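Beta-glucosidase (PDB 6JXG) probably hydrolyses terminal, non-reducing beta-D-glucosyl residues with release of beta-D-glucose, as a secreted family 3 glycoside hydrolase of cellulose breakdown. Local coordinates at residues G95-A100 against P316-D321; S128-L133 against D558-D563; K342-K347 against D517-S522; N476-I481 against V498-W503; G554-Y559 against A644-Q649. All coordinates share one frame; numbering follows the deposited sequence.

In the fold
Three regions of this family 3 enzyme are sampled. Contact 1 joins a helix of the TIM-barrel-type N-terminal domain to the loop 316-321 near the glycan on N68, its centre about 35 Å from that of contact 2. Contacts 2 and 5 are neighbours, with centres about 7 Å apart, sharing D558 and Y559 and joined by R560 NH2 to Q649 OE1 at 2.9 Å; together they bring the N-terminal, C-terminal and fibronectin type III-like domains into one junction. Contacts 3 and 4 form another pair, centres about 12 Å apart, in the C-terminal alpha/beta domain, where L344 packs on V502 and A500. Both lie beside the mannose carried by T431, a surface glycan and not a substrate.

Contact 1 (G95-A100 against P316-D321); sequences GQEAKA and PNVQAD
Helix 84-100 meets the loop 316-321 near its C-terminal end, and the first residue of the segment to touch that loop is E97. Its CG lies anti to the carbonyl carbon (chi1 -61°) and the chain runs on extended, so its methylene part crosses V318 obliquely. CB sits 3.7 Å from V318 CG2, while CG passes 3.4 Å from V318 O. The carboxylate end goes further, OE2 arriving 3.6 Å from Q319 CA, and OE2 is bonded to H322 ND1 and T70 OG1. A glutamate suits this place because its stem can lie on a valine while its charge reaches polar groups beyond. One turn later A100 offers CB to V318 CG1 at 3.7 Å; its small methyl lets the loop come close to the helix. The valine branches are divided between them, CG2 for E97 and CG1 for A100. P316 adds a looser touch at A100 O through CG. The loop is braced by an Asx turn: Q319 N gives a nearly straight bond to N317 OD1 (3.2 Å, 169°), Q319 NE2 reaches the same oxygen, and both donors come from above the carbonyl plane. No hydrogen bond joins the segments. The contact sets the linker between helices 278-294 and 323-332 against the last turn of helix 84-100, with V318 and glycosylated N68 bonded backbone to backbone beside it.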
# COMPACT_ATOMS: atom_id res chain seq x y z
N GLY A 95 4.84 -10.31 -9.62
CA GLY A 95 4.10 -11.02 -10.65
C GLY A 95 4.91 -12.10 -11.35
O GLY A 95 4.34 -13.18 -11.70
N GLN A 96 6.19 -11.85 -11.57
CA GLN A 96 7.09 -12.93 -12.05
C GLN A 96 7.10 -14.18 -11.20
O GLN A 96 6.98 -15.35 -11.71
CB GLN A 96 8.51 -12.42 -12.26
CG GLN A 96 8.57 -11.51 -13.48
CD GLN A 96 9.87 -10.81 -13.60
OE1 GLN A 96 10.65 -10.69 -12.63
NE2 GLN A 96 10.13 -10.31 -14.81
N GLU A 97 7.19 -13.98 -9.88
CA GLU A 97 7.13 -15.10 -8.97
C GLU A 97 5.75 -15.85 -9.02
O GLU A 97 5.69 -17.09 -8.97
CB GLU A 97 7.52 -14.71 -7.54
CG GLU A 97 8.93 -14.19 -7.45
CD GLU A 97 9.56 -14.07 -6.06
OE1 GLU A 97 8.99 -14.46 -5.01
OE2 GLU A 97 10.71 -13.50 -6.06
N ALA A 98 4.66 -15.07 -8.98
CA ALA A 98 3.31 -15.60 -8.97
C ALA A 98 3.13 -16.50 -10.25
O ALA A 98 2.71 -17.68 -10.16
CB ALA A 98 2.32 -14.46 -8.95
N LYS A 99 3.44 -15.95 -11.43
CA LYS A 99 3.30 -16.70 -12.67
C LYS A 99 4.10 -18.00 -12.64
O LYS A 99 3.62 -19.08 -13.07
CB LYS A 99 3.72 -15.85 -13.89
CG LYS A 99 3.83 -16.71 -15.16
CD LYS A 99 3.62 -15.91 -16.46
CE LYS A 99 3.80 -16.85 -17.69
NZ LYS A 99 4.45 -16.16 -18.89
N ALA A 100 5.35 -17.89 -12.19
CA ALA A 100 6.26 -19.03 -12.22
C ALA A 100 5.73 -20.18 -11.33
O ALA A 100 6.02 -21.34 -11.59
CB ALA A 100 7.66 -18.58 -11.83
N PRO A 316 9.09 -24.68 -7.63
CA PRO A 316 10.48 -24.30 -7.93
C PRO A 316 10.94 -23.07 -7.11
O PRO A 316 10.09 -22.33 -6.49
CB PRO A 316 10.39 -23.97 -9.37
CG PRO A 316 9.04 -23.43 -9.55
CD PRO A 316 8.18 -24.28 -8.69
N ASN A 317 12.25 -22.82 -7.10
CA ASN A 317 12.73 -21.64 -6.42
C ASN A 317 12.53 -20.50 -7.39
O ASN A 317 13.11 -20.52 -8.46
CB ASN A 317 14.16 -21.79 -6.05
CG ASN A 317 14.83 -20.47 -5.67
OD1 ASN A 317 14.21 -19.56 -5.16
ND2 ASN A 317 16.11 -20.42 -5.85
N VAL A 318 11.67 -19.56 -7.05
CA VAL A 318 11.34 -18.49 -8.00
C VAL A 318 11.98 -17.13 -7.63
O VAL A 318 11.60 -16.13 -8.20
CB VAL A 318 9.80 -18.37 -8.15
CG1 VAL A 318 9.15 -19.66 -8.66
CG2 VAL A 318 9.14 -17.98 -6.86
N GLN A 319 12.89 -17.08 -6.68
CA GLN A 319 13.43 -15.79 -6.19
C GLN A 319 14.14 -14.98 -7.24
O GLN A 319 14.15 -13.76 -7.16
CB GLN A 319 14.38 -15.99 -5.04
CG GLN A 319 13.66 -16.56 -3.81
CD GLN A 319 14.63 -16.77 -2.68
OE1 GLN A 319 15.14 -15.82 -2.12
NE2 GLN A 319 14.92 -18.03 -2.36
N ALA A 320 14.78 -15.66 -8.18
CA ALA A 320 15.47 -15.00 -9.25
C ALA A 320 16.39 -13.90 -8.65
O ALA A 320 17.05 -14.17 -7.65
CB ALA A 320 14.46 -14.48 -10.27
N ASP A 321 16.44 -12.71 -9.25
CA ASP A 321 17.27 -11.60 -8.80
C ASP A 321 16.40 -10.56 -8.06
O ASP A 321 16.75 -9.38 -7.97
CB ASP A 321 17.99 -10.95 -10.02
CG ASP A 321 17.03 -10.45 -11.06
OD1 ASP A 321 17.47 -9.64 -11.88
OD2 ASP A 321 15.85 -10.79 -11.08

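Contact 2 (S128-L133 against D558-D563); sequences SPDPYL and DYRHFD
An N-capping aspartate, D130 at the start of helix 131-147, doubles here as the acceptor of an interdomain salt bridge. Its CG is anti to the backbone N (chi1 -176°), which lets the two carboxylate oxygens divide the work. OD2 uses its anti lone pair to accept from L133 N at 2.9 Å, capping the helix. D130 N gives to S128 OG at 3.1 Å, an ST turn that helps place the cap. OD1 receives Y559 OH at 2.6 Å and R560 NH1 at 2.9 Å, both from above the carboxylate plane, and water 2 gives it a third hydrogen. The arginine bond is straight (171°) and lies in the guanidinium plane, although that plane is turned 42° from the carboxylate. This gathering of donors on one buried oxygen would be expected to keep D130 ionised. Y559 OH also accepts from L650 N, so the hydroxyl is held on both sides. Both terminal nitrogens of R560 have partners: NH1 also gives to water 1, which donates to P129 O, and NH2 gives to water 2 and to Q649 OE1. Arginine suits the place because one flat group serves several acceptors. P131 lays CD over one face of the guanidinium, and D558, beside P129, bonds T532 OG1 through its carboxylate. The N-terminal domain is thereby fastened to helix 559-564. P129 CG rests 3.8 Å from D558 CB.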
# COMPACT_ATOMS: atom_id res chain seq x y z
N SER A 128 -0.82 4.64 1.43
CA SER A 128 -0.99 5.97 2.11
C SER A 128 -2.39 6.54 2.11
O SER A 128 -3.19 6.27 1.24
CB SER A 128 -0.01 7.02 1.61
OG SER A 128 -0.52 7.79 0.57
N PRO A 129 -2.66 7.43 3.09
CA PRO A 129 -3.92 8.16 3.12
C PRO A 129 -4.00 9.37 2.19
O PRO A 129 -5.01 10.09 2.21
CB PRO A 129 -4.03 8.62 4.60
CG PRO A 129 -2.64 8.76 5.02
CD PRO A 129 -1.91 7.60 4.35
N ASP A 130 -3.02 9.53 1.30
CA ASP A 130 -3.13 10.46 0.18
C ASP A 130 -3.59 9.76 -1.09
O ASP A 130 -2.95 8.84 -1.59
CB ASP A 130 -1.81 11.13 -0.13
CG ASP A 130 -1.98 12.15 -1.22
OD1 ASP A 130 -2.51 13.25 -0.87
OD2 ASP A 130 -1.66 11.84 -2.40
N PRO A 131 -4.75 10.17 -1.64
CA PRO A 131 -5.28 9.37 -2.71
C PRO A 131 -4.44 9.45 -3.99
O PRO A 131 -4.47 8.48 -4.78
CB PRO A 131 -6.67 10.00 -2.95
CG PRO A 131 -6.61 11.38 -2.41
CD PRO A 131 -5.67 11.20 -1.20
N TYR A 132 -3.73 10.58 -4.24
CA TYR A 132 -2.96 10.72 -5.47
C TYR A 132 -1.75 9.76 -5.43
O TYR A 132 -1.47 9.01 -6.41
CB TYR A 132 -2.49 12.17 -5.65
CG TYR A 132 -1.75 12.37 -6.92
CD1 TYR A 132 -2.42 12.59 -8.10
CD2 TYR A 132 -0.37 12.26 -6.98
CE1 TYR A 132 -1.72 12.77 -9.32
CE2 TYR A 132 0.30 12.37 -8.15
CZ TYR A 132 -0.37 12.64 -9.33
OH TYR A 132 0.43 12.77 -10.50
N LEU A 133 -0.98 9.83 -4.34
CA LEU A 133 0.16 8.93 -4.16
C LEU A 133 -0.27 7.49 -4.21
O LEU A 133 0.36 6.61 -4.85
CB LEU A 133 0.88 9.19 -2.83
CG LEU A 133 2.08 8.32 -2.43
CD1 LEU A 133 3.14 8.44 -3.49
CD2 LEU A 133 2.62 8.75 -1.10
N ASP A 558 -5.54 12.90 7.36
CA ASP A 558 -4.14 13.15 7.43
C ASP A 558 -3.83 14.66 7.24
O ASP A 558 -4.49 15.51 7.84
CB ASP A 558 -3.33 12.19 6.49
CG ASP A 558 -1.86 12.09 6.86
OD1 ASP A 558 -1.41 11.28 7.75
OD2 ASP A 558 -1.13 12.87 6.23
N TYR A 559 -2.86 15.00 6.39
CA TYR A 559 -2.39 16.40 6.28
C TYR A 559 -3.46 17.40 5.87
O TYR A 559 -3.35 18.58 6.18
CB TYR A 559 -1.16 16.54 5.36
CG TYR A 559 -1.43 16.30 3.87
CD1 TYR A 559 -1.56 17.35 3.00
CD2 TYR A 559 -1.53 15.00 3.35
CE1 TYR A 559 -1.82 17.17 1.66
CE2 TYR A 559 -1.70 14.82 2.01
CZ TYR A 559 -1.91 15.90 1.17
OH TYR A 559 -2.15 15.70 -0.18
N ARG A 560 -4.45 16.94 5.10
CA ARG A 560 -5.60 17.77 4.74
C ARG A 560 -6.28 18.34 6.00
O ARG A 560 -6.67 19.51 6.01
CB ARG A 560 -6.61 16.94 3.95
CG ARG A 560 -6.12 16.48 2.56
CD ARG A 560 -7.00 15.31 2.04
NE ARG A 560 -6.98 15.25 0.57
CZ ARG A 560 -5.98 14.77 -0.16
NH1 ARG A 560 -4.94 14.25 0.46
NH2 ARG A 560 -5.98 14.88 -1.51
N HIS A 561 -6.41 17.53 7.03
CA HIS A 561 -6.91 17.98 8.33
C HIS A 561 -5.99 18.92 9.06
O HIS A 561 -6.43 20.00 9.54
CB HIS A 561 -7.28 16.80 9.21
CG HIS A 561 -7.56 17.15 10.63
ND1 HIS A 561 -8.68 17.86 11.03
CD2 HIS A 561 -6.89 16.84 11.76
CE1 HIS A 561 -8.65 18.00 12.35
NE2 HIS A 561 -7.59 17.37 12.81
N PHE A 562 -4.74 18.54 9.17
CA PHE A 562 -3.76 19.41 9.86
C PHE A 562 -3.77 20.78 9.17
O PHE A 562 -3.76 21.83 9.89
CB PHE A 562 -2.36 18.80 9.89
CG PHE A 562 -2.26 17.60 10.79
CD1 PHE A 562 -1.70 17.71 12.03
CD2 PHE A 562 -2.74 16.34 10.38
CE1 PHE A 562 -1.58 16.63 12.86
CE2 PHE A 562 -2.69 15.25 11.25
CZ PHE A 562 -2.09 15.39 12.49
N ASP A 563 -3.79 20.77 7.83
CA ASP A 563 -3.75 22.02 7.08
C ASP A 563 -5.07 22.81 7.34
O ASP A 563 -5.04 24.00 7.68
CB ASP A 563 -3.57 21.78 5.56
CG ASP A 563 -2.25 21.18 5.21
OD1 ASP A 563 -1.34 21.14 6.07
OD2 ASP A 563 -2.05 20.80 4.01
O HOH W 1 -4.77 12.83 2.97
O HOH W 2 -3.88 14.01 -3.12

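Contact 3 (K342-K347 against D517-S522); sequences KALPLK and DILYGS. With MAN (alpha-D-mannopyranose), chain E.
The ring of Y520 receives a leucine methyl on one face: L346 CD1 stands 3.6 Å above its plane, offset toward the rim, in a CH-pi contact 3.9 Å from the centroid. The same side chain touches I400, L403 and A404 of helix 396-406. Leucine suits this place since its branched tip settles on the ring while CB and CG pass L519 O. The contact belongs to the C-terminal alpha/beta domain, where a loop leading to strand 351-355 packs on the end of helix 511-519. That end is marked by G521, which leaves the helix with positive phi (81°). P345 CB lies 3.5 Å from G521 CA, on the side where a CB would point, so the missing side chain permits the approach. A cis peptide precedes P345 and bends the loop. L344 lies side by side with L519, CD2 to CD2 at 4.0 Å, and it also reaches A500 and V502 of strand 498-503. Mannose O6 gives a hydrogen bond to A343 O, whose position is less sure, and the sugar is also bonded to E430 OE1. One direct bond ties the segments: L346 N gives to L519 O at 2.9 Å, nearly along the C=O axis.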
# COMPACT_ATOMS: atom_id res chain seq x y z
N LYS A 342 25.30 16.48 11.60
CA LYS A 342 25.86 15.43 10.80
C LYS A 342 26.24 14.25 11.64
O LYS A 342 27.27 13.57 11.36
CB LYS A 342 27.04 15.96 10.00
CG LYS A 342 26.71 17.20 9.19
CD LYS A 342 27.97 17.72 8.53
CE LYS A 342 27.97 17.46 7.05
NZ LYS A 342 27.83 18.69 6.24
N ALA A 343 25.42 13.97 12.63
CA ALA A 343 25.51 12.70 13.35
C ALA A 343 25.62 11.53 12.35
O ALA A 343 26.46 10.66 12.45
CB ALA A 343 24.31 12.53 14.27
N LEU A 344 24.82 11.60 11.30
CA LEU A 344 24.86 10.62 10.26
C LEU A 344 25.27 11.31 8.95
O LEU A 344 25.00 12.49 8.71
CB LEU A 344 23.47 9.97 10.10
CG LEU A 344 22.98 9.00 11.20
CD1 LEU A 344 21.55 8.53 10.94
CD2 LEU A 344 23.87 7.78 11.36
N PRO A 345 25.94 10.56 8.09
CA PRO A 345 26.24 9.16 8.27
C PRO A 345 27.39 8.92 9.26
O PRO A 345 28.17 9.82 9.59
CB PRO A 345 26.72 8.72 6.87
CG PRO A 345 27.36 10.00 6.33
CD PRO A 345 26.46 11.08 6.81
N LEU A 346 27.48 7.68 9.72
CA LEU A 346 28.57 7.28 10.60
C LEU A 346 29.91 7.35 9.88
O LEU A 346 30.00 7.15 8.68
CB LEU A 346 28.38 5.84 11.04
CG LEU A 346 27.13 5.42 11.83
CD1 LEU A 346 27.06 3.92 11.99
CD2 LEU A 346 27.13 6.10 13.18
N LYS A 347 30.97 7.59 10.63
CA LYS A 347 32.26 7.81 10.00
C LYS A 347 33.37 7.37 10.95
O LYS A 347 33.97 8.18 11.66
CB LYS A 347 32.38 9.31 9.67
CG LYS A 347 32.21 10.19 10.89
CD LYS A 347 31.12 11.30 10.84
CE LYS A 347 30.37 11.29 12.18
NZ LYS A 347 29.68 12.48 12.76
N ASP A 517 23.01 0.80 4.18
CA ASP A 517 23.32 1.59 2.97
C ASP A 517 23.18 3.08 3.32
O ASP A 517 23.89 3.94 2.78
CB ASP A 517 22.36 1.32 1.79
CG ASP A 517 22.58 -0.04 1.12
OD1 ASP A 517 23.63 -0.68 1.34
OD2 ASP A 517 21.70 -0.47 0.34
N ILE A 518 22.22 3.38 4.19
CA ILE A 518 22.02 4.78 4.65
C ILE A 518 22.90 5.14 5.85
O ILE A 518 23.56 6.21 5.87
CB ILE A 518 20.51 5.06 4.92
CG1 ILE A 518 19.80 5.27 3.57
CG2 ILE A 518 20.25 6.27 5.83
CD1 ILE A 518 19.09 4.06 3.17
N LEU A 519 22.92 4.29 6.85
CA LEU A 519 23.69 4.59 8.07
C LEU A 519 25.15 4.85 7.81
O LEU A 519 25.71 5.75 8.43
CB LEU A 519 23.59 3.46 9.07
CG LEU A 519 22.23 3.25 9.75
CD1 LEU A 519 22.33 2.08 10.74
CD2 LEU A 519 21.70 4.50 10.41
N TYR A 520 25.76 4.09 6.91
CA TYR A 520 27.20 4.27 6.63
C TYR A 520 27.47 5.20 5.46
O TYR A 520 28.59 5.37 5.01
CB TYR A 520 27.87 2.89 6.50
CG TYR A 520 28.29 2.32 7.84
CD1 TYR A 520 29.52 2.70 8.44
CD2 TYR A 520 27.47 1.43 8.54
CE1 TYR A 520 29.90 2.20 9.68
CE2 TYR A 520 27.82 0.95 9.79
CZ TYR A 520 29.05 1.30 10.35
OH TYR A 520 29.39 0.80 11.58
N GLY A 521 26.41 5.78 4.91
CA GLY A 521 26.54 6.83 3.94
C GLY A 521 26.82 6.44 2.50
O GLY A 521 27.18 7.31 1.72
N SER A 522 26.65 5.17 2.12
CA SER A 522 26.86 4.82 0.72
C SER A 522 25.86 5.56 -0.12
O SER A 522 26.14 5.97 -1.26
CB SER A 522 26.80 3.29 0.45
OG SER A 522 25.55 2.72 0.87
C1 MAN E . 29.53 7.89 17.43
C2 MAN E . 30.34 9.07 18.00
C3 MAN E . 29.74 10.46 17.76
C4 MAN E . 29.22 10.59 16.34
C5 MAN E . 28.24 9.46 16.17
C6 MAN E . 27.47 9.58 14.88
O2 MAN E . 31.54 9.02 17.31
O3 MAN E . 30.78 11.37 17.98
O4 MAN E . 28.60 11.86 16.07
O5 MAN E . 28.92 8.22 16.22
O6 MAN E . 28.33 9.44 13.76

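Contact 4 (N476-I481 against V498-W503); sequences NVIVVI and VKAIVW
Two parallel strands, 477-481 and 498-503, lie 4.7 Å apart at the closest approach of their axes and 13° from parallel. Four backbone hydrogen bonds join them. K499 N gives to V477 O, V479 N to A500 O, V502 N to V479 O and I481 N to V502 O, each at 2.8 to 2.9 Å; the last two run nearly along the C=O axis. The pairing V477 with V498 passes to I478 with A500, so K499 is the extra residue of a beta bulge, and its helix-like psi (-23°) breaks the extended run there.

On one face V477, V479 and I481 sit with V498, I501 and W503. V479 crosses V498 obliquely, CG2 to CG1 at 3.8 Å, each valine's extended backbone suiting the branched CB. I481 puts CG2 3.8 Å from W503 CZ3 and CD1 4.0 Å from I501 CG2, its anti chi2 (-177°) extending the chain so that CD1 reaches I501. The indole NH, turned from this contact, bonds to Y531 OH. On the other face I478 CD1 rests 3.8 Å from A500 CB, the small alanine accepting the bent isoleucine tip, and V480 packs beside V502. At the N-terminal end of the pair K499 runs its methylenes past N476 OD1, while NZ goes to S496 O.

These strands are the two ends of a beta-alpha-beta unit through helix 490-493. In the mixed sheet, strand 477-483 lies between 498-503 and 431-438, with the antiparallel strand 335-339 beyond 498-503, while helix 463-471 covers V477, V479 and V498.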
# COMPACT_ATOMS: atom_id res chain seq x y z
N ASN A 476 25.43 10.67 22.58
CA ASN A 476 25.28 10.57 21.11
C ASN A 476 24.44 9.36 20.78
O ASN A 476 24.98 8.26 20.65
CB ASN A 476 26.61 10.46 20.35
CG ASN A 476 27.42 11.73 20.45
OD1 ASN A 476 27.12 12.74 19.82
ND2 ASN A 476 28.42 11.70 21.31
N VAL A 477 23.16 9.60 20.61
CA VAL A 477 22.23 8.53 20.36
C VAL A 477 21.60 8.64 19.00
O VAL A 477 21.00 9.66 18.67
CB VAL A 477 21.10 8.55 21.41
CG1 VAL A 477 20.13 7.38 21.18
CG2 VAL A 477 21.70 8.52 22.84
N ILE A 478 21.62 7.54 18.27
CA ILE A 478 20.89 7.47 16.98
C ILE A 478 19.69 6.54 17.23
O ILE A 478 19.92 5.38 17.69
CB ILE A 478 21.77 6.77 15.95
CG1 ILE A 478 23.14 7.46 15.85
CG2 ILE A 478 21.04 6.61 14.61
CD1 ILE A 478 23.15 8.90 15.47
N VAL A 479 18.47 6.98 16.99
CA VAL A 479 17.28 6.13 17.11
C VAL A 479 16.86 5.60 15.73
O VAL A 479 16.58 6.36 14.84
CB VAL A 479 16.09 6.87 17.75
CG1 VAL A 479 14.87 5.98 17.89
CG2 VAL A 479 16.48 7.43 19.10
N VAL A 480 16.82 4.28 15.60
CA VAL A 480 16.23 3.58 14.42
C VAL A 480 14.87 3.05 14.76
O VAL A 480 14.76 2.25 15.71
CB VAL A 480 17.13 2.45 13.93
CG1 VAL A 480 16.49 1.69 12.77
CG2 VAL A 480 18.44 3.05 13.53
N ILE A 481 13.85 3.41 13.96
CA ILE A 481 12.52 3.02 14.23
C ILE A 481 11.98 2.21 13.08
O ILE A 481 11.96 2.72 11.96
CB ILE A 481 11.62 4.24 14.43
CG1 ILE A 481 12.12 5.14 15.54
CG2 ILE A 481 10.19 3.82 14.78
CD1 ILE A 481 11.19 6.33 15.81
N VAL A 498 19.64 12.57 21.79
CA VAL A 498 19.16 11.94 20.51
C VAL A 498 19.53 12.88 19.37
O VAL A 498 19.00 14.03 19.25
CB VAL A 498 17.67 11.66 20.54
CG1 VAL A 498 17.17 11.20 19.13
CG2 VAL A 498 17.35 10.56 21.57
N LYS A 499 20.53 12.45 18.64
CA LYS A 499 21.13 13.26 17.60
C LYS A 499 20.56 12.94 16.22
O LYS A 499 20.66 13.78 15.34
CB LYS A 499 22.65 13.05 17.53
CG LYS A 499 23.39 13.27 18.86
CD LYS A 499 23.12 14.66 19.43
CE LYS A 499 23.98 14.94 20.65
NZ LYS A 499 23.38 16.10 21.29
N ALA A 500 20.00 11.74 16.02
CA ALA A 500 19.39 11.38 14.71
C ALA A 500 18.27 10.37 14.91
O ALA A 500 18.32 9.52 15.82
CB ALA A 500 20.42 10.90 13.72
N ILE A 501 17.19 10.55 14.15
CA ILE A 501 16.09 9.61 14.17
C ILE A 501 15.89 9.13 12.70
O ILE A 501 15.65 9.93 11.80
CB ILE A 501 14.80 10.24 14.71
CG1 ILE A 501 15.00 10.71 16.14
CG2 ILE A 501 13.68 9.23 14.72
CD1 ILE A 501 13.77 11.40 16.65
N VAL A 502 16.03 7.82 12.51
CA VAL A 502 15.85 7.19 11.22
C VAL A 502 14.54 6.41 11.20
O VAL A 502 14.40 5.46 11.93
CB VAL A 502 16.99 6.22 10.98
CG1 VAL A 502 16.82 5.54 9.65
CG2 VAL A 502 18.34 6.98 11.19
N TRP A 503 13.56 6.88 10.42
CA TRP A 503 12.28 6.21 10.27
C TRP A 503 12.46 5.17 9.15
O TRP A 503 12.31 5.46 7.94
CB TRP A 503 11.23 7.26 9.94
CG TRP A 503 9.89 6.82 9.97
CD1 TRP A 503 9.15 6.48 8.87
CD2 TRP A 503 9.04 6.74 11.11
NE1 TRP A 503 7.90 6.11 9.28
CE2 TRP A 503 7.78 6.28 10.65
CE3 TRP A 503 9.20 6.98 12.46
CZ2 TRP A 503 6.74 6.04 11.49
CZ3 TRP A 503 8.16 6.71 13.31
CH2 TRP A 503 6.94 6.26 12.83

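Contact 5 (G554-Y559 against A644-Q649); sequences GLFVDY and ASPPKQ
F556 holds its CG anti to the carbonyl carbon (chi1 -61°) with the ring turned by chi2 of -83°, and this carries CE1 onto the backbone of the loop 644-649. CE1 comes to 3.6 Å from P646 N and CZ to 3.9 Å from S645 C, so the ring meets the peptide before the proline, obliquely. P646 CG adds an apolar touch 4.2 Å from F556 CE1. Proline suits the site because its nitrogen carries no hydrogen, so a hydrocarbon ring can cover the peptide without losing a donor. L555 directs its CB over one face of the F556 ring; with CG beside its backbone N and chi2 extended, CD1 is left 4.3 Å from A644 O. That carbonyl is satisfied by R176 NH1, and L555 also packs on helix 175-182. Y559 has the crowded first torsion (69°), CG lying between the backbone N and the carbonyl carbon, which swings its ring toward the start of strand 649-658. CE1 lies 3.6 Å from K648 O, and OH, bonded to D130 OD1 and L650 N, lies 3.8 Å from Q649 CA. The polar ends of the loop turn elsewhere, K648 NZ to S701 O and Q649 OE1 to R560 NH2. Without a hydrogen bond between the segments, the C-terminal and fibronectin type III-like domains meet here by shape and apolar contact, while neighbours such as R176 and R560 make the directional bonds.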
# COMPACT_ATOMS: atom_id res chain seq x y z
N GLY A 554 -14.86 13.69 6.77
CA GLY A 554 -15.06 13.86 5.35
C GLY A 554 -13.73 13.83 4.62
O GLY A 554 -12.87 12.97 4.83
N LEU A 555 -13.53 14.84 3.79
CA LEU A 555 -12.36 14.93 2.97
C LEU A 555 -11.05 15.14 3.73
O LEU A 555 -9.98 15.06 3.11
CB LEU A 555 -12.54 16.14 2.01
CG LEU A 555 -13.69 16.01 1.00
CD1 LEU A 555 -14.06 17.34 0.40
CD2 LEU A 555 -13.32 15.03 -0.08
N PHE A 556 -11.14 15.50 5.01
CA PHE A 556 -10.04 16.07 5.75
C PHE A 556 -9.38 14.98 6.61
O PHE A 556 -9.67 14.81 7.76
CB PHE A 556 -10.55 17.27 6.59
CG PHE A 556 -11.13 18.40 5.74
CD1 PHE A 556 -10.32 19.31 5.17
CD2 PHE A 556 -12.50 18.48 5.51
CE1 PHE A 556 -10.85 20.32 4.39
CE2 PHE A 556 -13.04 19.47 4.70
CZ PHE A 556 -12.21 20.39 4.13
N VAL A 557 -8.48 14.25 5.97
CA VAL A 557 -7.81 13.10 6.52
C VAL A 557 -6.30 13.34 6.37
O VAL A 557 -5.85 13.96 5.41
CB VAL A 557 -8.30 11.90 5.74
CG1 VAL A 557 -7.33 10.80 5.72
CG2 VAL A 557 -9.64 11.44 6.28
N ASP A 558 -5.54 12.90 7.36
CA ASP A 558 -4.14 13.15 7.43
C ASP A 558 -3.83 14.66 7.24
O ASP A 558 -4.49 15.51 7.84
CB ASP A 558 -3.33 12.19 6.49
CG ASP A 558 -1.86 12.09 6.86
OD1 ASP A 558 -1.41 11.28 7.75
OD2 ASP A 558 -1.13 12.87 6.23
N TYR A 559 -2.86 15.00 6.39
CA TYR A 559 -2.39 16.40 6.28
C TYR A 559 -3.46 17.40 5.87
O TYR A 559 -3.35 18.58 6.18
CB TYR A 559 -1.16 16.54 5.36
CG TYR A 559 -1.43 16.30 3.87
CD1 TYR A 559 -1.56 17.35 3.00
CD2 TYR A 559 -1.53 15.00 3.35
CE1 TYR A 559 -1.82 17.17 1.66
CE2 TYR A 559 -1.70 14.82 2.01
CZ TYR A 559 -1.91 15.90 1.17
OH TYR A 559 -2.15 15.70 -0.18
N ALA A 644 -15.82 23.98 -0.60
CA ALA A 644 -14.74 24.01 0.37
C ALA A 644 -13.96 22.68 0.41
O ALA A 644 -14.51 21.57 0.47
CB ALA A 644 -15.26 24.38 1.71
N SER A 645 -12.66 22.79 0.33
CA SER A 645 -11.80 21.62 0.06
C SER A 645 -10.52 21.74 0.91
O SER A 645 -10.24 22.82 1.45
CB SER A 645 -11.40 21.60 -1.40
OG SER A 645 -12.49 21.70 -2.27
N PRO A 646 -9.74 20.65 0.99
CA PRO A 646 -8.44 20.88 1.65
C PRO A 646 -7.69 21.99 0.95
O PRO A 646 -7.76 22.12 -0.33
CB PRO A 646 -7.71 19.56 1.48
CG PRO A 646 -8.81 18.53 1.19
CD PRO A 646 -9.82 19.32 0.38
N PRO A 647 -6.95 22.77 1.74
CA PRO A 647 -6.17 23.87 1.15
C PRO A 647 -5.15 23.45 0.12
O PRO A 647 -5.01 24.14 -0.85
CB PRO A 647 -5.46 24.52 2.34
CG PRO A 647 -6.13 23.99 3.55
CD PRO A 647 -6.91 22.76 3.21
N LYS A 648 -4.55 22.26 0.30
CA LYS A 648 -3.49 21.74 -0.56
C LYS A 648 -3.79 20.25 -0.79
O LYS A 648 -4.09 19.47 0.17
CB LYS A 648 -2.11 21.81 0.18
CG LYS A 648 -1.32 23.12 0.07
CD LYS A 648 -0.02 23.12 0.89
CE LYS A 648 -0.34 23.21 2.39
NZ LYS A 648 0.71 23.51 3.38
N GLN A 649 -3.69 19.80 -2.02
CA GLN A 649 -3.85 18.35 -2.31
C GLN A 649 -2.74 17.93 -3.24
O GLN A 649 -2.54 18.56 -4.30
CB GLN A 649 -5.15 18.15 -3.05
CG GLN A 649 -6.34 18.32 -2.14
CD GLN A 649 -7.59 17.84 -2.79
OE1 GLN A 649 -7.96 16.68 -2.65
NE2 GLN A 649 -8.25 18.70 -3.52